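Local coordinates for protein (soluble lytic transglycosylase SLT70) (Escherichia coli, PDB 1QSA), which cleaves the glycosidic bonds between N-acetylmuramic acid and N-acetylglucosamine in peptidoglycan, forming a 1,6-anhydro bond in the muramic acid residue, at residues Leu163-Gly168 against Arg215-Val220; Val258-Met263 against Thr285-Arg290; Trp321-Ala326 against Asp571-Val576; Arg459-Lys464 against Ile529-Leu534. All blocks are in the same frame, centred on the assembly; numbering follows the deposited sequence.

Contact 1: Leu163-Gly168 against Arg215-Val220; sequences LAMKAG and RQMAAV. With SO4 (sulfate ion), chain N.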
# COMPACT_ATOMS: atom_id res chain seq x y z
N LEU A 163 -15.98 -17.04 1.64
CA LEU A 163 -14.78 -16.20 1.61
C LEU A 163 -14.61 -15.47 0.27
O LEU A 163 -14.23 -14.29 0.24
CB LEU A 163 -13.52 -17.03 1.90
CG LEU A 163 -13.34 -17.58 3.33
CD1 LEU A 163 -12.16 -18.55 3.38
CD2 LEU A 163 -13.14 -16.46 4.32
N ALA A 164 -14.89 -16.17 -0.83
CA ALA A 164 -14.77 -15.58 -2.16
C ALA A 164 -15.79 -14.44 -2.31
O ALA A 164 -15.47 -13.38 -2.85
CB ALA A 164 -14.98 -16.64 -3.25
N MET A 165 -17.01 -14.66 -1.82
CA MET A 165 -18.07 -13.65 -1.91
C MET A 165 -17.67 -12.40 -1.12
O MET A 165 -17.76 -11.28 -1.65
CB MET A 165 -19.38 -14.22 -1.38
CG MET A 165 -20.59 -13.29 -1.57
SD MET A 165 -21.02 -13.08 -3.30
CE MET A 165 -22.51 -12.07 -3.14
N LYS A 166 -17.17 -12.59 0.09
CA LYS A 166 -16.76 -11.48 0.95
C LYS A 166 -15.62 -10.69 0.34
O LYS A 166 -15.53 -9.47 0.52
CB LYS A 166 -16.35 -11.98 2.34
CG LYS A 166 -17.54 -12.41 3.20
CD LYS A 166 -17.08 -13.22 4.41
CE LYS A 166 -16.10 -12.46 5.28
NZ LYS A 166 -16.71 -11.30 5.99
N ALA A 167 -14.74 -11.39 -0.38
CA ALA A 167 -13.61 -10.74 -1.04
C ALA A 167 -13.97 -10.03 -2.35
O ALA A 167 -13.13 -9.35 -2.95
CB ALA A 167 -12.50 -11.77 -1.30
N GLY A 168 -15.21 -10.20 -2.80
CA GLY A 168 -15.65 -9.60 -4.05
C GLY A 168 -15.25 -10.43 -5.28
O GLY A 168 -15.36 -9.97 -6.43
N ARG A 215 -27.19 -15.84 5.20
CA ARG A 215 -27.32 -14.49 5.74
C ARG A 215 -26.06 -13.70 5.40
O ARG A 215 -26.14 -12.55 4.97
CB ARG A 215 -27.55 -14.53 7.26
CG ARG A 215 -28.96 -14.97 7.63
CD ARG A 215 -29.11 -15.20 9.12
NE ARG A 215 -30.42 -15.76 9.43
CZ ARG A 215 -30.62 -16.86 10.16
NH1 ARG A 215 -29.59 -17.53 10.65
NH2 ARG A 215 -31.86 -17.29 10.38
N GLN A 216 -24.90 -14.33 5.55
CA GLN A 216 -23.65 -13.65 5.23
C GLN A 216 -23.52 -13.38 3.73
O GLN A 216 -23.03 -12.31 3.33
CB GLN A 216 -22.45 -14.46 5.72
CG GLN A 216 -22.33 -14.48 7.22
CD GLN A 216 -20.97 -14.96 7.63
OE1 GLN A 216 -19.96 -14.40 7.20
NE2 GLN A 216 -20.92 -16.02 8.42
N MET A 217 -23.96 -14.33 2.91
CA MET A 217 -23.92 -14.16 1.46
C MET A 217 -24.82 -12.99 1.06
O MET A 217 -24.43 -12.12 0.29
CB MET A 217 -24.39 -15.45 0.77
CG MET A 217 -23.41 -16.64 0.90
SD MET A 217 -21.86 -16.38 -0.01
CE MET A 217 -22.41 -16.67 -1.69
N ALA A 218 -26.03 -12.96 1.63
CA ALA A 218 -26.96 -11.88 1.31
C ALA A 218 -26.46 -10.51 1.78
O ALA A 218 -26.69 -9.51 1.12
CB ALA A 218 -28.35 -12.18 1.91
N ALA A 219 -25.77 -10.47 2.92
CA ALA A 219 -25.26 -9.20 3.44
C ALA A 219 -24.20 -8.60 2.52
O ALA A 219 -24.12 -7.38 2.36
CB ALA A 219 -24.73 -9.35 4.85
N VAL A 220 -23.40 -9.46 1.88
CA VAL A 220 -22.39 -8.95 0.95
C VAL A 220 -23.10 -8.39 -0.30
O VAL A 220 -22.81 -7.28 -0.76
CB VAL A 220 -21.37 -10.04 0.54
CG1 VAL A 220 -20.37 -9.48 -0.48
CG2 VAL A 220 -20.61 -10.56 1.76
S SO4 N . -14.92 -13.94 8.99
O1 SO4 N . -14.14 -14.51 7.87
O2 SO4 N . -14.15 -12.86 9.63
O3 SO4 N . -16.20 -13.41 8.47
O4 SO4 N . -15.21 -15.00 9.98
O HOH W 1 -19.21 -12.16 6.57

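Contact 2: Val258-Met263 against Thr285-Arg290; sequences VAWRLM and TSLIER. With SO4 (sulfate ion), chain D.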
# COMPACT_ATOMS: atom_id res chain seq x y z
N VAL A 258 -26.08 0.86 4.60
CA VAL A 258 -26.81 1.91 3.91
C VAL A 258 -26.34 3.31 4.33
O VAL A 258 -26.14 4.18 3.48
CB VAL A 258 -28.33 1.76 4.12
CG1 VAL A 258 -29.08 2.97 3.56
CG2 VAL A 258 -28.81 0.49 3.42
N ALA A 259 -26.12 3.49 5.63
CA ALA A 259 -25.68 4.78 6.18
C ALA A 259 -24.40 5.26 5.52
O ALA A 259 -24.23 6.46 5.29
CB ALA A 259 -25.52 4.69 7.69
N TRP A 260 -23.48 4.33 5.23
CA TRP A 260 -22.22 4.66 4.57
C TRP A 260 -22.46 5.28 3.20
O TRP A 260 -21.63 6.05 2.71
CB TRP A 260 -21.40 3.39 4.33
CG TRP A 260 -20.43 3.08 5.42
CD1 TRP A 260 -20.52 2.08 6.34
CD2 TRP A 260 -19.22 3.79 5.70
NE1 TRP A 260 -19.44 2.12 7.19
CE2 TRP A 260 -18.62 3.16 6.82
CE3 TRP A 260 -18.57 4.88 5.12
CZ2 TRP A 260 -17.41 3.59 7.36
CZ3 TRP A 260 -17.36 5.32 5.66
CH2 TRP A 260 -16.80 4.67 6.77
N ARG A 261 -23.56 4.88 2.56
CA ARG A 261 -23.90 5.36 1.23
C ARG A 261 -24.79 6.60 1.22
O ARG A 261 -25.21 7.04 0.15
CB ARG A 261 -24.55 4.24 0.40
CG ARG A 261 -23.85 2.88 0.44
CD ARG A 261 -22.35 2.98 0.20
NE ARG A 261 -22.01 3.62 -1.07
CZ ARG A 261 -20.82 3.50 -1.66
NH1 ARG A 261 -19.87 2.75 -1.11
NH2 ARG A 261 -20.59 4.13 -2.81
N LEU A 262 -25.09 7.14 2.39
CA LEU A 262 -25.93 8.33 2.49
C LEU A 262 -25.12 9.50 3.04
O LEU A 262 -25.64 10.37 3.73
CB LEU A 262 -27.15 8.06 3.38
CG LEU A 262 -28.17 7.07 2.80
CD1 LEU A 262 -29.26 6.76 3.81
CD2 LEU A 262 -28.76 7.62 1.51
N MET A 263 -23.82 9.49 2.73
CA MET A 263 -22.88 10.52 3.17
C MET A 263 -22.66 11.62 2.14
O MET A 263 -21.84 12.52 2.36
CB MET A 263 -21.52 9.90 3.49
CG MET A 263 -21.51 9.01 4.72
SD MET A 263 -22.02 9.92 6.19
CE MET A 263 -22.01 8.62 7.40
N THR A 285 -17.14 2.10 14.72
CA THR A 285 -16.29 3.26 14.92
C THR A 285 -16.03 4.02 13.62
O THR A 285 -16.13 5.25 13.58
CB THR A 285 -14.94 2.85 15.53
OG1 THR A 285 -15.16 2.40 16.87
CG2 THR A 285 -13.96 4.02 15.55
N SER A 286 -15.70 3.30 12.55
CA SER A 286 -15.41 3.96 11.28
C SER A 286 -16.62 4.72 10.72
O SER A 286 -16.45 5.79 10.16
CB SER A 286 -14.86 2.95 10.25
OG SER A 286 -15.79 1.92 10.01
N LEU A 287 -17.83 4.19 10.92
CA LEU A 287 -19.04 4.87 10.45
C LEU A 287 -19.27 6.17 11.23
O LEU A 287 -19.59 7.21 10.64
CB LEU A 287 -20.25 3.95 10.59
CG LEU A 287 -21.62 4.52 10.16
CD1 LEU A 287 -21.60 5.02 8.70
CD2 LEU A 287 -22.68 3.44 10.37
N ILE A 288 -19.11 6.12 12.55
CA ILE A 288 -19.27 7.30 13.39
C ILE A 288 -18.22 8.34 13.00
O ILE A 288 -18.53 9.52 12.91
CB ILE A 288 -19.15 6.95 14.90
CG1 ILE A 288 -20.27 5.98 15.29
CG2 ILE A 288 -19.22 8.22 15.75
CD1 ILE A 288 -20.04 5.22 16.60
N GLU A 289 -16.99 7.90 12.74
CA GLU A 289 -15.93 8.82 12.32
C GLU A 289 -16.27 9.48 10.99
O GLU A 289 -15.99 10.68 10.78
CB GLU A 289 -14.58 8.09 12.21
CG GLU A 289 -13.99 7.74 13.58
CD GLU A 289 -12.70 6.95 13.48
OE1 GLU A 289 -12.62 6.04 12.62
OE2 GLU A 289 -11.77 7.24 14.25
N ARG A 290 -16.86 8.71 10.07
CA ARG A 290 -17.25 9.29 8.77
C ARG A 290 -18.32 10.37 9.00
O ARG A 290 -18.30 11.41 8.34
CB ARG A 290 -17.79 8.21 7.82
CG ARG A 290 -18.22 8.75 6.43
CD ARG A 290 -17.07 9.47 5.69
NE ARG A 290 -17.51 10.09 4.44
CZ ARG A 290 -17.91 11.35 4.32
NH1 ARG A 290 -17.94 12.15 5.38
NH2 ARG A 290 -18.28 11.84 3.14
S SO4 D . -15.60 -0.74 12.75
O1 SO4 D . -14.88 0.49 12.36
O2 SO4 D . -15.93 -0.66 14.20
O3 SO4 D . -16.83 -0.90 11.96
O4 SO4 D . -14.73 -1.91 12.52

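Contact 3: Trp321-Ala326 against Asp571-Val576; sequences WRYWQA and DAVAFV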
# COMPACT_ATOMS: atom_id res chain seq x y z
N TRP A 321 -9.07 13.43 16.84
CA TRP A 321 -10.21 13.65 17.73
C TRP A 321 -9.84 14.43 18.98
O TRP A 321 -10.69 15.12 19.56
CB TRP A 321 -10.94 12.34 18.02
CG TRP A 321 -11.29 11.57 16.75
CD1 TRP A 321 -11.25 10.22 16.59
CD2 TRP A 321 -11.69 12.12 15.47
NE1 TRP A 321 -11.59 9.88 15.30
CE2 TRP A 321 -11.86 11.02 14.59
CE3 TRP A 321 -11.90 13.42 14.98
CZ2 TRP A 321 -12.24 11.18 13.24
CZ3 TRP A 321 -12.28 13.58 13.63
CH2 TRP A 321 -12.44 12.46 12.78
N ARG A 322 -8.58 14.32 19.41
CA ARG A 322 -8.13 15.12 20.54
C ARG A 322 -8.08 16.59 20.10
O ARG A 322 -8.54 17.48 20.82
CB ARG A 322 -6.75 14.65 21.01
CG ARG A 322 -6.80 13.30 21.69
CD ARG A 322 -5.41 12.77 21.97
NE ARG A 322 -4.72 13.56 22.99
CZ ARG A 322 -3.39 13.62 23.11
NH1 ARG A 322 -2.60 12.97 22.27
NH2 ARG A 322 -2.85 14.36 24.07
N TYR A 323 -7.58 16.84 18.88
CA TYR A 323 -7.53 18.22 18.39
C TYR A 323 -8.93 18.79 18.26
O TYR A 323 -9.17 19.92 18.69
CB TYR A 323 -6.83 18.33 17.02
CG TYR A 323 -6.90 19.76 16.48
CD1 TYR A 323 -6.01 20.75 16.92
CD2 TYR A 323 -7.92 20.14 15.60
CE1 TYR A 323 -6.14 22.08 16.49
CE2 TYR A 323 -8.05 21.46 15.17
CZ TYR A 323 -7.16 22.42 15.62
OH TYR A 323 -7.30 23.71 15.21
N TRP A 324 -9.86 18.03 17.68
CA TRP A 324 -11.21 18.57 17.50
C TRP A 324 -11.96 18.74 18.82
O TRP A 324 -12.84 19.60 18.93
CB TRP A 324 -11.98 17.81 16.42
CG TRP A 324 -11.43 18.15 15.04
CD1 TRP A 324 -10.66 17.35 14.24
CD2 TRP A 324 -11.51 19.42 14.37
NE1 TRP A 324 -10.24 18.05 13.13
CE2 TRP A 324 -10.74 19.32 13.18
CE3 TRP A 324 -12.15 20.64 14.67
CZ2 TRP A 324 -10.60 20.39 12.29
CZ3 TRP A 324 -12.01 21.71 13.77
CH2 TRP A 324 -11.23 21.57 12.59
N GLN A 325 -11.56 17.98 19.84
CA GLN A 325 -12.16 18.14 21.16
C GLN A 325 -11.66 19.49 21.70
O GLN A 325 -12.43 20.26 22.28
CB GLN A 325 -11.71 17.02 22.10
CG GLN A 325 -12.31 17.12 23.51
CD GLN A 325 -13.82 17.03 23.51
OE1 GLN A 325 -14.52 18.03 23.33
NE2 GLN A 325 -14.34 15.82 23.71
N ALA A 326 -10.37 19.76 21.49
CA ALA A 326 -9.77 21.02 21.91
C ALA A 326 -10.44 22.18 21.17
O ALA A 326 -10.71 23.22 21.76
CB ALA A 326 -8.28 21.01 21.62
N ASP A 571 -12.62 25.76 8.01
CA ASP A 571 -11.22 26.16 8.04
C ASP A 571 -10.30 25.12 7.39
O ASP A 571 -10.75 24.07 6.94
CB ASP A 571 -10.76 26.58 9.46
CG ASP A 571 -10.64 25.41 10.45
OD1 ASP A 571 -10.52 24.24 10.06
OD2 ASP A 571 -10.62 25.70 11.66
N ALA A 572 -9.01 25.46 7.30
CA ALA A 572 -8.01 24.60 6.66
C ALA A 572 -7.91 23.19 7.23
O ALA A 572 -7.85 22.21 6.48
CB ALA A 572 -6.64 25.28 6.73
N VAL A 573 -7.92 23.09 8.56
CA VAL A 573 -7.80 21.79 9.23
C VAL A 573 -9.05 20.96 9.00
O VAL A 573 -8.96 19.77 8.75
CB VAL A 573 -7.54 21.96 10.75
CG1 VAL A 573 -7.13 20.63 11.38
CG2 VAL A 573 -6.47 23.03 11.01
N ALA A 574 -10.22 21.60 9.07
CA ALA A 574 -11.49 20.91 8.85
C ALA A 574 -11.57 20.41 7.40
O ALA A 574 -12.06 19.30 7.14
CB ALA A 574 -12.67 21.83 9.17
N PHE A 575 -11.06 21.20 6.46
CA PHE A 575 -11.07 20.76 5.06
C PHE A 575 -10.18 19.50 4.89
O PHE A 575 -10.60 18.53 4.28
CB PHE A 575 -10.61 21.87 4.12
CG PHE A 575 -10.72 21.49 2.67
CD1 PHE A 575 -11.93 21.63 1.99
CD2 PHE A 575 -9.64 20.92 2.01
CE1 PHE A 575 -12.05 21.18 0.66
CE2 PHE A 575 -9.74 20.47 0.70
CZ PHE A 575 -10.96 20.61 0.03
N VAL A 576 -8.99 19.50 5.48
CA VAL A 576 -8.10 18.34 5.38
C VAL A 576 -8.75 17.10 6.02
O VAL A 576 -8.81 16.03 5.40
CB VAL A 576 -6.74 18.61 6.08
CG1 VAL A 576 -5.91 17.30 6.18
CG2 VAL A 576 -5.96 19.66 5.31
O HOH W 2 -9.43 24.31 13.77

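Contact 4: Arg459-Lys464 against Ile529-Leu534; sequences RYTSGK and IGTSYL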
# COMPACT_ATOMS: atom_id res chain seq x y z
N ARG A 459 17.07 23.45 -9.23
CA ARG A 459 17.03 23.85 -10.63
C ARG A 459 15.63 23.85 -11.23
O ARG A 459 15.25 24.79 -11.92
CB ARG A 459 17.95 22.95 -11.46
CG ARG A 459 18.03 23.31 -12.94
CD ARG A 459 18.77 22.25 -13.75
NE ARG A 459 19.99 21.80 -13.09
CZ ARG A 459 20.64 20.68 -13.41
NH1 ARG A 459 20.21 19.91 -14.40
NH2 ARG A 459 21.74 20.34 -12.75
N TYR A 460 14.86 22.80 -10.94
CA TYR A 460 13.52 22.66 -11.50
C TYR A 460 12.39 23.37 -10.78
O TYR A 460 11.24 23.27 -11.19
CB TYR A 460 13.19 21.18 -11.76
CG TYR A 460 13.94 20.66 -12.96
CD1 TYR A 460 13.46 20.89 -14.25
CD2 TYR A 460 15.15 19.98 -12.83
CE1 TYR A 460 14.17 20.47 -15.37
CE2 TYR A 460 15.88 19.55 -13.96
CZ TYR A 460 15.37 19.81 -15.22
OH TYR A 460 16.04 19.42 -16.35
N THR A 461 12.70 24.04 -9.67
CA THR A 461 11.69 24.84 -8.99
C THR A 461 12.06 26.32 -9.00
O THR A 461 11.22 27.14 -8.64
CB THR A 461 11.39 24.40 -7.52
OG1 THR A 461 12.58 24.44 -6.73
CG2 THR A 461 10.79 22.99 -7.49
N SER A 462 13.28 26.67 -9.42
CA SER A 462 13.70 28.08 -9.47
C SER A 462 12.80 28.98 -10.31
O SER A 462 12.57 30.15 -9.96
CB SER A 462 15.15 28.19 -9.96
OG SER A 462 15.28 27.67 -11.27
N GLY A 463 12.29 28.44 -11.42
CA GLY A 463 11.42 29.22 -12.28
C GLY A 463 9.94 28.93 -12.04
O GLY A 463 9.11 29.26 -12.88
N LYS A 464 9.62 28.30 -10.92
CA LYS A 464 8.23 27.97 -10.61
C LYS A 464 7.84 28.57 -9.27
O LYS A 464 8.69 29.07 -8.54
CB LYS A 464 8.06 26.45 -10.56
CG LYS A 464 8.44 25.77 -11.87
CD LYS A 464 8.22 24.27 -11.79
CE LYS A 464 8.42 23.59 -13.14
NZ LYS A 464 9.83 23.69 -13.65
N ILE A 529 9.26 16.66 -15.34
CA ILE A 529 7.84 16.49 -15.64
C ILE A 529 6.95 16.57 -14.40
O ILE A 529 5.87 17.16 -14.44
CB ILE A 529 7.62 15.16 -16.40
CG1 ILE A 529 8.35 15.25 -17.75
CG2 ILE A 529 6.11 14.90 -16.63
CD1 ILE A 529 8.37 13.96 -18.56
N GLY A 530 7.46 16.05 -13.29
CA GLY A 530 6.69 16.06 -12.05
C GLY A 530 6.55 17.45 -11.46
O GLY A 530 5.45 17.84 -11.04
N THR A 531 7.64 18.21 -11.42
CA THR A 531 7.55 19.59 -10.90
C THR A 531 6.64 20.44 -11.80
O THR A 531 5.96 21.34 -11.34
CB THR A 531 8.92 20.30 -10.76
OG1 THR A 531 9.60 20.34 -12.03
CG2 THR A 531 9.78 19.63 -9.69
N SER A 532 6.63 20.13 -13.09
CA SER A 532 5.76 20.84 -14.03
C SER A 532 4.28 20.56 -13.71
O SER A 532 3.51 21.50 -13.55
CB SER A 532 6.09 20.48 -15.48
OG SER A 532 7.30 21.10 -15.87
N TYR A 533 3.91 19.29 -13.53
CA TYR A 533 2.51 19.00 -13.21
C TYR A 533 2.13 19.57 -11.84
O TYR A 533 1.04 20.14 -11.67
CB TYR A 533 2.23 17.50 -13.25
CG TYR A 533 0.74 17.19 -13.14
CD1 TYR A 533 -0.14 17.59 -14.15
CD2 TYR A 533 0.22 16.60 -11.99
CE1 TYR A 533 -1.53 17.42 -14.00
CE2 TYR A 533 -1.17 16.42 -11.84
CZ TYR A 533 -2.03 16.85 -12.83
OH TYR A 533 -3.40 16.75 -12.65
N LEU A 534 3.04 19.44 -10.87
CA LEU A 534 2.79 19.95 -9.52
C LEU A 534 2.57 21.47 -9.57
O LEU A 534 1.65 21.99 -8.94
CB LEU A 534 3.95 19.58 -8.60
CG LEU A 534 3.77 19.88 -7.10
CD1 LEU A 534 2.55 19.13 -6.55
CD2 LEU A 534 5.04 19.51 -6.35
O HOH W 3 10.01 21.41 -15.16

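Contact 1: Leu163-Gly168 against Arg215-Val220
M165 and M217 form the buried side of a contact between helices 154-166 and 212-228 of the alpha-superhelix; V220 touches both this side and the outer, polar one made by K166 and Q216. In the apolar layer M165 has CG anti to the backbone N (chi1 -174°), and the thioether of M217 is laid against the root of that side chain: M217 SD is 3.6 Å from M165 CB, and M217 CE is 3.8 Å from M165 CG. The two methionine chains cross obliquely. V220 packs there too, its CB 4.0 Å from M165 CG and its CG1 only 3.4 Å from M165 O. L194 of helix 185-196 touches both methionines, so a third helix shares this layer. An alanine at M165 would probably open a gap between M217 CE and V220 CB and leave the M217 methyl freer to turn.

On the polar side no direct hydrogen bond joins the segments. The aliphatic part of K166 runs across V220 at about a right angle, with K166 CG 3.9 Å from V220 CG2. K166 NZ donates to a water at 2.7 Å; that water also lies by Q216 OE1, but too close for this half of the bridge to be trusted. Q216 OE1 has a firmer partner in R162 NH1, and a sulfate, probably from the crystallisation liquor, takes a weak bond from K166 NZ. The backbone ends its helix in a Schellman motif: G168, at a positive phi of 83°, donates its N to M165 O at 3.0 Å, the same oxygen that V220 CG1 touches.

Contact 2: Val258-Met263 against Thr285-Arg290
W260 and M263 pack as an apolar, partly buried patch on L287 and R290, where the end of helix 248-260 meets the first turns of helix 285-298 in the alpha-superhelix. No hydrogen bond crosses between the segments. The clearest interaction is a CH-pi contact: L287 CD1 sits over the five-membered ring of W260, 3.8 Å from its centroid and just 3° off the ring normal. L287 has CG anti to the backbone N (chi1 179°), and the turn at chi2 (56°) sets CD1, which also lies 3.8 Å from M263 CE, while L287 CD2 lies 4.1 Å from A259 CB.

The six-membered half of the indole reaches past L287. S286 OG stands at its edge, 3.5 Å from W260 CZ2, and the aliphatic base of R290 packs by its far corner, with R290 CG 3.6 Å from W260 CZ3. The guanidinium does not stack on this ring, the two planes being steeply inclined; M263 CB lies instead over one of its faces, toward the rim, and M263 CG lies 3.7 Å from R290 CG as the two chains run past each other in opposite directions. I279 of helix 269-280 backs A259 and M263.

At the N-terminal end of helix 285-298 a sulfate, probably from the crystallisation liquor, is bound by S284 OG, by the backbone N of T285 and, through its O1, by S286 twice: from S286 N at 2.9 Å and from S286 OG, also at 2.9 Å.

Contact 3: Trp321-Ala326 against Asp571-Val576
W324 drives the edge of its six-membered ring into the first turn of helix 572-578, where W324 CZ2 comes to 3.5 Å from A574 N and W324 CH2 to 3.7 Å from A574 CB. Its CG is anti to the carbonyl carbon (chi1 -72°), and from there the indole reaches across. D571 OD1 lies near the plane of the same edge, 3.7 Å from W324 CH2. V573 fills in beside it, with V573 CG1 3.6 Å from W324 CZ2; the same methyl meets Y323 CE2 tip to tip. It takes large side chains to meet here, for the axes of the short helical segments pass 12.3 Å apart at 143°.

A second layer sets these groups in place. Y323 turns its edge to a face of the indole, its CD2 over the ring centre, and Y352 OH takes the indole N-H. Across the contact D571 is the N-cap of its helix: its OD1 accepts from A574 N at 2.8 Å in a nearly straight bond (164°), met almost along the carboxylate C-O axis. D571 OD2 receives a water at 2.8 Å that in turn accepts from Y323 OH at 2.6 Å, and R359 NH1 also bonds to that hydroxyl. An alanine at W324 would probably open a gap beside V573 and A574, uncover the Y323 edge that rests on the indole, and leave Y352 OH without its indole partner.

The contact joins the superhelix to the lysozyme-like transglycosylase domain by fitted apolar surfaces and one water bridge. The N-cap bond and the positive helix end would probably help keep D571 ionised, and so a good acceptor for both the A574 N-H and the water.

Contact 4: Arg459-Lys464 against Ile529-Leu534
K464 runs out extended and bends only at its last torsion (chi4 65°), while T531 holds OG1 between its backbone N and carbonyl carbon (chi1 57°); together these put the lysine end and the hydroxyl side by side. The side chains cross at about a right angle, with K464 CE 3.6 Å from T531 OG1, and the methylene before it, K464 CD, lies 3.7 Å from T531 O. The bend also turns K464 NZ back onto its own segment, where it donates to Y460 O at 2.9 Å, tilted 33° from the carbonyl plane.

No hydrogen bond crosses directly; a water bridges the polar ends. It accepts from K464 NZ at 2.7 Å and gives T531 OG1 a weak, long bond at 3.3 Å. S532 OG, whose main partner is N528 O, is also within bonding distance of it, though S532 has two conformers. T531 OG1 is chiefly engaged with I527 O, one turn back in helix 523-540. On the apolar side the threonine methyls meet, T461 CG2 lying 4.1 Å from T531 CG2, and I466 touches both residues.

A type I turn from T461 to K464 follows helix 454-461 and brings the lysine round to face helix 523-540. The arrangement thus packs helix 454-461, near the start of the lysozyme-like SLT domain, and its turn against helix 523-540 of the same domain, with the T531 side chain about 11 Å from that of E478, the predicted active-site residue.

From the N terminus, contact 1 closes a loop of 46 residues, mostly helical, and contact 2 then closes a shorter one of 21; the two follow in series along the superhelix, their centres 20 Å apart. Contact 3 opens after both and spans 244 residues, bringing helix 319-331 against helix 572-578 and so linking the superhelix to the C-terminal catalytic domain. Contact 4 lies wholly within that span and ties together two helices of the catalytic domain itself. No loops cross. Contacts 2 and 3 touch through E289 OE2 and W321 NE1, probably a hydrogen bond, whereas contacts 1 and 4 lie on opposite sides of the chain's centre.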